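Local coordinates for protein mannose recognizing lectin (Marasmius oreades, PDB 4TKC) that recognises and binds mannose as a fungal lectin of the bulb-type family, at the interface of chains A and B. Coordinates in Å, arbitrary orientation; residue numbers count along the deposited sequence, not the author numbering. Chains: chain A/B, Mannose recognizing lectin.

Contacts 1 and 2 are neighbouring patches of one interface, with the centres of their C-alpha atoms about 12 Å apart. They hide similar areas, 190 and 196 Å². Both set the N-terminal loop and strand 21-24 of one chain against strands 15-18 and 60-63, or their ends, in the other. The interface is two-fold symmetric, so each interaction has a twin with the chains exchanged; accordingly Val4, Tyr21 and Phe60 appear in both. None of the mannose-pocket residues belongs to either patch, which suggests that they do not take part in sugar binding directly; the structure alone does not show whether this dimer is the biological one.

Contact 1: the interface of chains A and B. Residues chain A 4, 6-7, 21; chain B 16, 60, 62.
In this pairing of two bulb-type lectin domains, A:Pro6 of the N-terminal loop meets B:Phe60 and B:Lys62 of strand 60-63, while the adjoining A:Tyr7 meets B:Val16 of strand 15-18. The prolyl ring packs on the phenyl group by a CH-pi contact: A:Pro6 CB lies over the middle of one face, 3.8 Å from the centroid of the B:Phe60 ring. The B:Phe60 side chain leaves its backbone with CG between N and the carbonyl carbon (chi1 65°), a setting that turns this face to chain A. A:Val4 reaches the same ring with its CG1 branch, which touches the rim at CE1 of B:Phe60 (3.7 Å) and CD1, displaced to the side of the plane that carries the proline. Beside this apolar group runs B:Lys62, extended with CG anti to the backbone N (chi1 -177°). Its terminal amino group, NZ, donates a hydrogen bond of 2.9 Å to the backbone carbonyl O of A:Pro6. The donor lies in the carbonyl plane and the C=O...N angle is 156°, a nearly head-on approach; the amino group, if charged, would further polarise that carbonyl. The aliphatic end of the lysine crosses the tyrosine at a slant, with B:Lys62 CE 4.0 Å from A:Tyr7 CE1. A:Tyr7 and B:Val16 instead run alongside each other, pointing opposite ways. The CG2 branch of the valine meets the phenol end, 3.5 Å from CZ of A:Tyr7. The phenol oxygen, A:Tyr7 OH, packs tightly against the same branch, 3.2 Å from B:Val16 CG2, and also touches CB, by van der Waals contact.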
# COMPACT_ATOMS: atom_id res chain seq x y z
N VAL A 4 -11.06 -3.85 -2.82
CA VAL A 4 -10.92 -2.42 -2.64
C VAL A 4 -9.79 -1.85 -3.54
O VAL A 4 -8.75 -2.47 -3.70
CB VAL A 4 -10.72 -2.08 -1.15
CG1 VAL A 4 -10.45 -0.61 -0.99
CG2 VAL A 4 -11.95 -2.50 -0.37
N PRO A 6 -7.27 1.17 -3.77
CA PRO A 6 -6.72 2.36 -3.09
C PRO A 6 -5.93 3.25 -4.02
O PRO A 6 -5.46 4.31 -3.62
CB PRO A 6 -5.78 1.77 -2.05
CG PRO A 6 -6.02 0.31 -2.01
CD PRO A 6 -6.60 -0.06 -3.35
N TYR A 7 -5.81 2.81 -5.28
CA TYR A 7 -4.84 3.40 -6.20
C TYR A 7 -5.39 3.68 -7.60
O TYR A 7 -4.60 4.05 -8.49
CB TYR A 7 -3.63 2.45 -6.35
CG TYR A 7 -2.74 2.39 -5.16
CD1 TYR A 7 -1.83 3.40 -4.98
CD2 TYR A 7 -2.62 1.24 -4.44
CE1 TYR A 7 -1.01 3.38 -3.87
CE2 TYR A 7 -1.79 1.20 -3.32
CZ TYR A 7 -0.92 2.24 -3.11
OH TYR A 7 -0.04 2.15 -2.01
N TYR A 21 -7.17 -6.30 -2.02
CA TYR A 21 -7.02 -5.03 -2.71
C TYR A 21 -6.62 -5.31 -4.16
O TYR A 21 -6.08 -6.38 -4.45
CB TYR A 21 -6.03 -4.08 -1.96
CG TYR A 21 -6.46 -3.81 -0.52
CD1 TYR A 21 -6.31 -4.81 0.41
CD2 TYR A 21 -7.30 -2.75 -0.22
CE1 TYR A 21 -6.76 -4.62 1.72
CE2 TYR A 21 -7.73 -2.55 1.10
CZ TYR A 21 -7.53 -3.54 2.01
OH TYR A 21 -7.98 -3.41 3.32
N VAL B 16 0.21 2.71 1.31
CA VAL B 16 -1.08 2.27 1.78
C VAL B 16 -0.95 1.05 2.66
O VAL B 16 -0.26 0.08 2.33
CB VAL B 16 -2.02 1.88 0.60
CG1 VAL B 16 -3.25 1.16 1.14
CG2 VAL B 16 -2.44 3.13 -0.13
N PHE B 60 -8.40 1.05 4.69
CA PHE B 60 -6.98 1.30 4.49
C PHE B 60 -6.62 2.72 4.99
O PHE B 60 -7.49 3.58 5.05
CB PHE B 60 -6.56 1.05 3.00
CG PHE B 60 -7.19 1.99 2.02
CD1 PHE B 60 -8.36 1.62 1.37
CD2 PHE B 60 -6.54 3.14 1.60
CE1 PHE B 60 -8.94 2.45 0.43
CE2 PHE B 60 -7.13 3.98 0.65
CZ PHE B 60 -8.33 3.63 0.08
N LYS B 62 -3.78 5.79 3.82
CA LYS B 62 -2.91 6.21 2.75
C LYS B 62 -2.25 7.53 3.16
O LYS B 62 -2.94 8.52 3.46
CB LYS B 62 -3.73 6.38 1.45
CG LYS B 62 -2.89 6.77 0.23
CD LYS B 62 -3.68 6.54 -1.04
CE LYS B 62 -2.83 6.60 -2.30
NZ LYS B 62 -3.59 6.53 -3.58

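Contact 2: the interface of chains A and B. Residues chain A 18-19, 59-60, 74; chain B 4, 21.
Where strand 15-18 ends, the backbone is extended at A:Gly18 and polyproline-like at A:Arg19 and presents the amide of A:Arg19 to B:Tyr21, while A:Ser59, with a helix-like psi just ahead of strand 60-63, presents its carbonyl to the same phenol. B:Tyr21 starts strand 21-24 of the partner bulb-type lectin chain, and its hydroxyl comes tip-first onto both backbone groups, which lie ahead of it. As acceptor, B:Tyr21 OH takes the hydrogen bond of A:Arg19 N at 3.0 Å; the angle of 172° at the hydrogen shows it to be almost straight. As donor, the same OH gives a short 2.6 Å bond to A:Ser59 O. Here the C=O...O angle is 139° and the donor is tilted away from the carbonyl plane. Gripped in both roles by main-chain atoms, the hydroxyl should have its rotation largely fixed. A:Gly18 CA lies above the plane of the ring at its hydroxyl end, 3.8 Å from B:Tyr21 CZ. The A:Arg19 side chain runs at about a right angle to the tyrosine and offers its aliphatic part, CG lying 3.5 Å from B:Tyr21 OH. On the serine side, A:Ser59 CB holds OG anti to the backbone N (chi1 180°), beside the ring: OG is 3.5 Å from B:Tyr21 CE2, and its hydrogen bond to the phenol oxygen is weak. Within chain A this OG also sits at the edge of the A:Phe60 ring, in its plane. B:Val4 closes the patch with both methyl branches near the serine hydroxyl; CG2, placed beside the valine's own backbone N, reaches A:Ser59 OG at 3.5 Å and A:Pro74 CB at 3.9 Å.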
# COMPACT_ATOMS: atom_id res chain seq x y z
N GLY A 18 -2.23 -5.22 -0.89
CA GLY A 18 -2.33 -6.43 -0.13
C GLY A 18 -3.56 -7.27 -0.44
O GLY A 18 -4.25 -6.99 -1.43
N ARG A 19 -3.75 -8.37 0.28
CA ARG A 19 -4.87 -9.30 0.05
C ARG A 19 -6.20 -8.61 0.22
O ARG A 19 -6.40 -7.89 1.23
CB ARG A 19 -4.80 -10.50 0.97
CG ARG A 19 -3.55 -11.33 0.81
CD ARG A 19 -3.50 -12.51 1.76
NE ARG A 19 -2.37 -13.37 1.45
CZ ARG A 19 -2.04 -14.46 2.14
NH1 ARG A 19 -1.00 -15.20 1.78
NH2 ARG A 19 -2.81 -14.86 3.13
N SER A 59 1.39 -12.32 -0.10
CA SER A 59 0.76 -11.39 0.83
C SER A 59 0.54 -10.01 0.21
O SER A 59 -0.45 -9.33 0.49
CB SER A 59 1.65 -11.28 2.06
OG SER A 59 1.14 -10.40 3.03
N PHE A 60 1.49 -9.54 -0.59
CA PHE A 60 1.37 -8.21 -1.15
C PHE A 60 2.26 -8.08 -2.40
O PHE A 60 3.24 -8.80 -2.53
CB PHE A 60 1.64 -7.10 -0.07
CG PHE A 60 3.04 -7.09 0.45
CD1 PHE A 60 3.35 -7.79 1.61
CD2 PHE A 60 4.01 -6.26 -0.10
CE1 PHE A 60 4.62 -7.76 2.13
CE2 PHE A 60 5.29 -6.23 0.44
CZ PHE A 60 5.60 -6.99 1.55
N PRO A 74 4.06 -13.61 3.30
CA PRO A 74 3.97 -12.89 4.61
C PRO A 74 5.29 -12.83 5.34
O PRO A 74 5.36 -12.11 6.35
CB PRO A 74 2.96 -13.71 5.40
CG PRO A 74 2.20 -14.51 4.39
CD PRO A 74 3.17 -14.78 3.28
N VAL B 4 1.20 -8.28 8.67
CA VAL B 4 2.31 -8.16 7.75
C VAL B 4 2.83 -6.70 7.67
O VAL B 4 2.06 -5.76 7.68
CB VAL B 4 1.93 -8.73 6.38
CG1 VAL B 4 3.04 -8.50 5.39
CG2 VAL B 4 1.62 -10.21 6.51
N TYR B 21 -2.40 -5.48 7.71
CA TYR B 21 -1.07 -4.93 7.52
C TYR B 21 -0.83 -3.86 8.59
O TYR B 21 -1.79 -3.30 9.13
CB TYR B 21 -0.87 -4.41 6.06
CG TYR B 21 -1.10 -5.49 5.01
CD1 TYR B 21 -2.39 -5.90 4.75
CD2 TYR B 21 -0.06 -6.31 4.60
CE1 TYR B 21 -2.64 -6.94 3.87
CE2 TYR B 21 -0.31 -7.34 3.68
CZ TYR B 21 -1.60 -7.69 3.42
OH TYR B 21 -1.89 -8.73 2.55